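MSM0273 (PDB 5L37) assembles into a pentamer of the RMM bacterial microcompartment shell and, as in related EutN/CcmL proteins, probably closes its vertices. Local coordinates at residues 17-22 with 37-42; 50-55 with 69-74. One frame throughout, in Å; residues are numbered along the deposited sequence.

Contact 1 (17-22 with 37-42); sequences EGIPAG and IAFDVL
Phe39 meets the loop 17-22 with the far end of its ring, and no hydrogen bond joins the two segments. Its CG is anti to the backbone N (chi1 -160°), and the ring reaches the bend at Pro20 to Gly22. Two carbonyl oxygens lie at its edge, close to the ring plane: Pro20 O is 3.3 Å from Phe39 CZ, and Ala21 O is 3.4 Å from Phe39 CE2. Pro20 CG, 3.8 Å from Phe39 CE2, and Ile19 CG2, at the same distance from Phe39 CE1, both lie on one side of the ring plane. The loop leads into strand 23-29, which pairs with strand 35-40 in the OB-like barrel of the EutN/CcmL fold. Gly22 CA, on the opposite side of the ring, lies 3.6 Å from Phe39 CZ and 3.3 Å from Asp40 O, an approach glycine permits, since a CB would point into Phe39 CE2 and that oxygen. The outer side is looser. Ala21 is exposed, its CB pointing away from strand 35-40, and Val41, which also packs on Ile16 of a third subunit, adds little but CG1 at 4.0 Å from Ala21 O. Farther along the loop, Glu17 O accepts a hydrogen bond from Trp61 NE1 of the second subunit.

Contact 2 (50-55 with 69-74); sequences VLIAQG and IDALII
Ile73 packs across the strand pair against Val50 and Ile52. Its CB, where the side chain divides, is 4.2 Å from Leu51 O. CG1, anti to the carbonyl carbon (chi1 -75°), lies 3.8 Å from Ile52 CG1 and 3.9 Å from Val50 CG2. The other branch, CG2, comes within 3.9 Å of Val50 CB, and at the tip CD1 is 4.1 Å from Val50 CG2. The backbones beneath run antiparallel: Ala53 and Leu72 form a hydrogen-bonded pair, each N to the other's O at 2.9 Å, between the non-hydrogen-bonded pairs Ile52-Ile73 and Gln54-Ala71. Ile74 N adds a nearly straight bond to Leu51 O (2.8 Å, 164°). These are neighbouring strands of the five-stranded OB-like barrel, and Ile52 also touches Ala4, Val27 and Ala38 on three other strands, which places its face in the barrel core. On the reverse face Ile74 lies against Leu51 and Ala53, and Leu51, Leu72 and Ile74 pack on a neighbouring subunit. At the end where the 56-68 connection leaves and returns, Gly55 N bonds Asp70 O at 2.8 Å from above the carbonyl plane, 46° out of it. A water that accepts from Gln54 NE2 donates to the same oxygen. The Asp70 carboxylate is engaged elsewhere, by Met1 N and Gln54 N of a second, different subunit.

Contact 2 is core and contact 1 is partly surface: ten of the twelve touching residues in 50-55 with 69-74 are buried, against two of seven in 17-22 with 37-42. Their chemistry follows this difference. Contact 2 combines a ladder of backbone hydrogen bonds with aliphatic packing, whereas contact 1 relies on one aromatic ring meeting loop carbonyls and apolar atoms. The two adjoin through Phe39, whose N lies 2.9 Å from Ala71 O and whose O lies 2.9 Å from Ile73 N, both probable hydrogen bonds. They join strand 35-40 to strand 71-76, the outermost strands of the sheet, and so close the barrel.

Contact 1 (17-22 with 37-42)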
ATOM      1  N   GLU C  17      21.242   9.191   1.371  1.00 19.02           N
ATOM      2  CA  GLU C  17      21.696   8.794   2.699  1.00 19.97           C
ATOM      3  C   GLU C  17      20.654   7.995   3.451  1.00 18.73           C
ATOM      4  O   GLU C  17      19.435   8.087   3.181  1.00 19.26           O
ATOM      5  CB  GLU C  17      22.063  10.028   3.539  1.00 19.97           C
ATOM      6  CG  GLU C  17      23.153  10.891   2.964  1.00 21.87           C
ATOM      7  CD  GLU C  17      24.530  10.352   3.110  1.00 29.63           C
ATOM      8  OE1 GLU C  17      24.728   9.200   3.564  1.00 28.85           O
ATOM      9  OE2 GLU C  17      25.450  11.169   2.884  1.00 26.59           O
ATOM     10  N   GLY C  18      21.119   7.153   4.383  1.00 18.28           N
ATOM     11  CA  GLY C  18      20.151   6.533   5.293  1.00 18.64           C
ATOM     12  C   GLY C  18      19.775   5.103   4.956  1.00 20.10           C
ATOM     13  O   GLY C  18      18.889   4.534   5.576  1.00 22.49           O
ATOM     14  N   ILE C  19      20.411   4.534   3.940  1.00 17.66           N
ATOM     15  CA  ILE C  19      20.208   3.111   3.613  1.00 17.16           C
ATOM     16  C   ILE C  19      21.143   2.266   4.472  1.00 18.61           C
ATOM     17  O   ILE C  19      22.336   2.501   4.502  1.00 20.30           O
ATOM     18  CB  ILE C  19      20.381   2.874   2.104  1.00 18.83           C
ATOM     19  CG1 ILE C  19      19.222   3.618   1.408  1.00 27.16           C
ATOM     20  CG2 ILE C  19      20.392   1.349   1.753  1.00 22.02           C
ATOM     21  CD1 ILE C  19      19.407   3.761  -0.017  1.00 29.46           C
ATOM     22  N   PRO C  20      20.574   1.295   5.181  1.00 22.17           N
ATOM     23  CA  PRO C  20      21.342   0.475   6.116  1.00 26.11           C
ATOM     24  C   PRO C  20      22.268  -0.481   5.401  1.00 25.62           C
ATOM     25  O   PRO C  20      22.165  -0.625   4.177  1.00 20.20           O
ATOM     26  CB  PRO C  20      20.243  -0.312   6.874  1.00 27.81           C
ATOM     27  CG  PRO C  20      19.038  -0.222   6.085  1.00 33.93           C
ATOM     28  CD  PRO C  20      19.174   0.859   5.049  1.00 28.28           C
ATOM     29  N   ALA C  21      23.127  -1.154   6.169  1.00 22.81           N
ATOM     30  CA  ALA C  21      23.918  -2.281   5.682  1.00 20.91           C
ATOM     31  C   ALA C  21      22.962  -3.331   5.135  1.00 19.00           C
ATOM     32  O   ALA C  21      21.895  -3.539   5.675  1.00 19.34           O
ATOM     33  CB  ALA C  21      24.754  -2.897   6.816  1.00 22.46           C
ATOM     34  N   GLY C  22      23.349  -3.984   4.037  1.00 22.10           N
ATOM     35  CA  GLY C  22      22.486  -4.972   3.416  1.00 21.91           C
ATOM     36  C   GLY C  22      22.585  -4.846   1.910  1.00 18.73           C
ATOM     37  O   GLY C  22      23.371  -4.009   1.415  1.00 24.61           O
ATOM     38  N   ILE C  37      12.623  -5.095  -6.586  1.00 17.89           N
ATOM     39  CA  ILE C  37      13.863  -5.055  -5.831  1.00 17.75           C
ATOM     40  C   ILE C  37      13.530  -5.059  -4.355  1.00 17.23           C
ATOM     41  O   ILE C  37      12.768  -4.198  -3.862  1.00 16.95           O
ATOM     42  CB  ILE C  37      14.746  -3.787  -6.192  1.00 17.07           C
ATOM     43  CG1 ILE C  37      14.977  -3.683  -7.723  1.00 22.28           C
ATOM     44  CG2 ILE C  37      16.062  -3.789  -5.356  1.00 17.98           C
ATOM     45  CD1 ILE C  37      15.488  -4.925  -8.383  1.00 25.84           C
ATOM     46  N   ALA C  38      14.109  -6.032  -3.647  1.00 14.56           N
ATOM     47  CA  ALA C  38      13.885  -6.152  -2.221  1.00 13.79           C
ATOM     48  C   ALA C  38      15.171  -5.990  -1.471  1.00 17.22           C
ATOM     49  O   ALA C  38      16.234  -6.414  -1.958  1.00 17.64           O
ATOM     50  CB  ALA C  38      13.247  -7.535  -1.871  1.00 16.70           C
ATOM     51  N   PHE C  39      15.094  -5.404  -0.283  1.00 13.84           N
ATOM     52  CA  PHE C  39      16.270  -5.261   0.571  1.00 15.32           C
ATOM     53  C   PHE C  39      16.527  -6.552   1.323  1.00 15.06           C
ATOM     54  O   PHE C  39      15.592  -7.223   1.725  1.00 14.76           O
ATOM     55  CB  PHE C  39      16.081  -4.099   1.568  1.00 13.51           C
ATOM     56  CG  PHE C  39      17.359  -3.588   2.119  1.00 14.81           C
ATOM     57  CD1 PHE C  39      18.178  -2.824   1.316  1.00 17.24           C
ATOM     58  CD2 PHE C  39      17.759  -3.862   3.438  1.00 16.97           C
ATOM     59  CE1 PHE C  39      19.392  -2.329   1.786  1.00 20.03           C
ATOM     60  CE2 PHE C  39      18.979  -3.378   3.937  1.00 19.95           C
ATOM     61  CZ  PHE C  39      19.798  -2.610   3.099  1.00 21.23           C
ATOM     62  N   ASP C  40      17.790  -6.893   1.496  1.00 14.89           N
ATOM     63  CA  ASP C  40      18.149  -8.147   2.165  1.00 14.65           C
ATOM     64  C   ASP C  40      19.212  -7.931   3.208  1.00 15.25           C
ATOM     65  O   ASP C  40      20.258  -7.322   2.924  1.00 18.00           O
ATOM     66  CB  ASP C  40      18.659  -9.141   1.143  1.00 15.19           C
ATOM     67  CG  ASP C  40      18.970 -10.494   1.763  1.00 17.20           C
ATOM     68  OD1 ASP C  40      18.058 -11.135   2.285  1.00 20.64           O
ATOM     69  OD2 ASP C  40      20.091 -10.946   1.578  1.00 19.63           O
ATOM     70  N   VAL C  41      18.969  -8.465   4.407  1.00 15.73           N
ATOM     71  CA  VAL C  41      19.946  -8.408   5.485  1.00 16.37           C
ATOM     72  C   VAL C  41      20.428  -9.811   5.876  1.00 16.77           C
ATOM     73  O   VAL C  41      21.319  -9.953   6.707  1.00 19.71           O
ATOM     74  CB  VAL C  41      19.391  -7.712   6.735  1.00 16.92           C
ATOM     75  CG1 VAL C  41      19.002  -6.220   6.392  1.00 19.18           C
ATOM     76  CG2 VAL C  41      18.167  -8.441   7.290  1.00 18.68           C
ATOM     77  N   LEU C  42      19.810 -10.837   5.293  1.00 17.03           N
ATOM     78  CA  LEU C  42      20.101 -12.248   5.621  1.00 18.65           C
ATOM     79  C   LEU C  42      21.202 -12.936   4.815  1.00 18.41           C
ATOM     80  O   LEU C  42      21.458 -14.131   5.018  1.00 20.83           O
ATOM     81  CB  LEU C  42      18.818 -13.067   5.503  1.00 20.07           C
ATOM     82  CG  LEU C  42      17.774 -12.732   6.579  1.00 20.71           C
ATOM     83  CD1 LEU C  42      16.421 -13.454   6.261  1.00 22.59           C
ATOM     84  CD2 LEU C  42      18.283 -13.090   7.990  1.00 22.25           C
TER

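Contact 2 (50-55 with 69-74)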
ATOM      1  N   VAL C  50      12.432 -17.029  -1.160  1.00 16.31           N
ATOM      2  CA  VAL C  50      12.369 -16.166   0.017  1.00 17.04           C
ATOM      3  C   VAL C  50      10.956 -15.627   0.219  1.00 16.56           C
ATOM      4  O   VAL C  50      10.123 -15.683  -0.679  1.00 16.45           O
ATOM      5  CB  VAL C  50      13.339 -14.972  -0.090  1.00 15.24           C
ATOM      6  CG1 VAL C  50      14.804 -15.466  -0.139  1.00 17.73           C
ATOM      7  CG2 VAL C  50      13.052 -14.170  -1.335  1.00 17.40           C
ATOM      8  N   LEU C  51      10.729 -15.095   1.411  1.00 15.37           N
ATOM      9  CA  LEU C  51       9.473 -14.486   1.824  1.00 13.67           C
ATOM     10  C   LEU C  51       9.711 -12.982   1.966  1.00 14.49           C
ATOM     11  O   LEU C  51      10.667 -12.588   2.626  1.00 16.14           O
ATOM     12  CB  LEU C  51       9.052 -15.091   3.163  1.00 17.12           C
ATOM     13  CG  LEU C  51       7.680 -14.757   3.702  1.00 19.48           C
ATOM     14  CD1 LEU C  51       6.626 -15.262   2.641  1.00 21.00           C
ATOM     15  CD2 LEU C  51       7.543 -15.424   5.073  1.00 18.76           C
ATOM     16  N   ILE C  52       8.879 -12.161   1.332  1.00 13.12           N
ATOM     17  CA  ILE C  52       9.051 -10.707   1.312  1.00 14.76           C
ATOM     18  C   ILE C  52       7.891 -10.006   1.973  1.00 13.41           C
ATOM     19  O   ILE C  52       6.721 -10.370   1.716  1.00 15.26           O
ATOM     20  CB  ILE C  52       9.177 -10.200  -0.130  1.00 15.01           C
ATOM     21  CG1 ILE C  52      10.526 -10.762  -0.638  1.00 18.72           C
ATOM     22  CG2 ILE C  52       9.155  -8.666  -0.175  1.00 20.77           C
ATOM     23  CD1 ILE C  52      10.694 -10.566  -2.068  1.00 27.92           C
ATOM     24  N   ALA C  53       8.197  -8.994   2.780  1.00 13.25           N
ATOM     25  CA  ALA C  53       7.153  -8.060   3.276  1.00 14.87           C
ATOM     26  C   ALA C  53       7.318  -6.710   2.609  1.00 16.66           C
ATOM     27  O   ALA C  53       8.447  -6.298   2.304  1.00 15.04           O
ATOM     28  CB  ALA C  53       7.242  -7.902   4.786  1.00 17.89           C
ATOM     29  N   GLN C  54       6.189  -6.035   2.350  1.00 12.86           N
ATOM     30  CA  GLN C  54       6.220  -4.770   1.586  1.00 13.95           C
ATOM     31  C   GLN C  54       5.611  -3.617   2.351  1.00 16.42           C
ATOM     32  O   GLN C  54       4.797  -3.804   3.280  1.00 16.81           O
ATOM     33  CB  GLN C  54       5.450  -4.945   0.285  1.00 13.89           C
ATOM     34  CG  GLN C  54       6.080  -5.981  -0.649  1.00 15.93           C
ATOM     35  CD  GLN C  54       5.245  -6.144  -1.889  1.00 18.64           C
ATOM     36  OE1 GLN C  54       4.327  -6.956  -1.935  1.00 21.96           O
ATOM     37  NE2 GLN C  54       5.508  -5.305  -2.883  1.00 19.86           N
ATOM     38  N   GLY C  55       5.965  -2.411   1.929  1.00 14.53           N
ATOM     39  CA  GLY C  55       5.374  -1.214   2.530  1.00 16.40           C
ATOM     40  C   GLY C  55       6.172  -0.727   3.712  1.00 14.62           C
ATOM     41  O   GLY C  55       7.377  -1.048   3.888  1.00 15.41           O
ATOM     42  N   ILE C  69      12.956   2.184   2.492  1.00 16.27           N
ATOM     43  CA  ILE C  69      12.904   0.813   1.993  1.00 15.17           C
ATOM     44  C   ILE C  69      11.462   0.340   2.083  1.00 16.05           C
ATOM     45  O   ILE C  69      10.861   0.416   3.185  1.00 16.14           O
ATOM     46  CB  ILE C  69      13.824  -0.091   2.877  1.00 18.27           C
ATOM     47  CG1 ILE C  69      15.277   0.358   2.717  1.00 20.57           C
ATOM     48  CG2 ILE C  69      13.636  -1.574   2.560  1.00 19.13           C
ATOM     49  CD1 ILE C  69      15.778   0.181   1.321  1.00 20.00           C
ATOM     50  N   ASP C  70      10.912  -0.162   0.967  1.00 14.78           N
ATOM     51  CA  ASP C  70       9.499  -0.599   0.933  1.00 13.75           C
ATOM     52  C   ASP C  70       9.351  -2.115   0.591  1.00 13.07           C
ATOM     53  O   ASP C  70       8.258  -2.580   0.258  1.00 13.11           O
ATOM     54  CB  ASP C  70       8.719   0.273  -0.084  1.00 13.76           C
ATOM     55  CG  ASP C  70       9.177   0.052  -1.549  1.00 16.44           C
ATOM     56  OD1 ASP C  70      10.023  -0.827  -1.754  1.00 17.15           O
ATOM     57  OD2 ASP C  70       8.646   0.722  -2.466  1.00 18.30           O
ATOM     58  N   ALA C  71      10.444  -2.878   0.683  1.00 12.81           N
ATOM     59  CA  ALA C  71      10.385  -4.338   0.464  1.00 12.68           C
ATOM     60  C   ALA C  71      11.568  -4.978   1.151  1.00 12.61           C
ATOM     61  O   ALA C  71      12.691  -4.489   0.994  1.00 14.39           O
ATOM     62  CB  ALA C  71      10.408  -4.655  -1.045  1.00 13.81           C
ATOM     63  N   LEU C  72      11.306  -5.994   1.962  1.00 12.49           N
ATOM     64  CA  LEU C  72      12.333  -6.612   2.818  1.00 12.80           C
ATOM     65  C   LEU C  72      12.149  -8.102   2.775  1.00 14.24           C
ATOM     66  O   LEU C  72      11.058  -8.602   2.981  1.00 14.87           O
ATOM     67  CB  LEU C  72      12.208  -6.119   4.273  1.00 13.26           C
ATOM     68  CG  LEU C  72      13.173  -6.726   5.297  1.00 13.45           C
ATOM     69  CD1 LEU C  72      14.656  -6.326   4.988  1.00 13.47           C
ATOM     70  CD2 LEU C  72      12.757  -6.218   6.668  1.00 15.05           C
ATOM     71  N   ILE C  73      13.250  -8.816   2.534  1.00 13.45           N
ATOM     72  CA  ILE C  73      13.219 -10.268   2.686  1.00 14.03           C
ATOM     73  C   ILE C  73      13.216 -10.635   4.160  1.00 13.32           C
ATOM     74  O   ILE C  73      14.107 -10.224   4.918  1.00 13.78           O
ATOM     75  CB  ILE C  73      14.422 -10.874   1.937  1.00 13.66           C
ATOM     76  CG1 ILE C  73      14.142 -10.821   0.424  1.00 13.75           C
ATOM     77  CG2 ILE C  73      14.684 -12.327   2.432  1.00 14.11           C
ATOM     78  CD1 ILE C  73      15.467 -10.997  -0.463  1.00 17.74           C
ATOM     79  N   ILE C  74      12.199 -11.377   4.598  1.00 14.81           N
ATOM     80  CA  ILE C  74      12.114 -11.667   6.028  1.00 13.65           C
ATOM     81  C   ILE C  74      12.510 -13.103   6.353  1.00 15.57           C
ATOM     82  O   ILE C  74      12.592 -13.448   7.529  1.00 17.65           O
ATOM     83  CB  ILE C  74      10.688 -11.335   6.641  1.00 15.99           C
ATOM     84  CG1 ILE C  74       9.625 -12.201   6.028  1.00 15.46           C
ATOM     85  CG2 ILE C  74      10.350  -9.854   6.455  1.00 19.38           C
ATOM     86  CD1 ILE C  74       8.262 -12.029   6.764  1.00 13.74           C
TER
HETATM   87  O   HOH W   1       7.201  -2.997  -2.336  1.00 19.07           O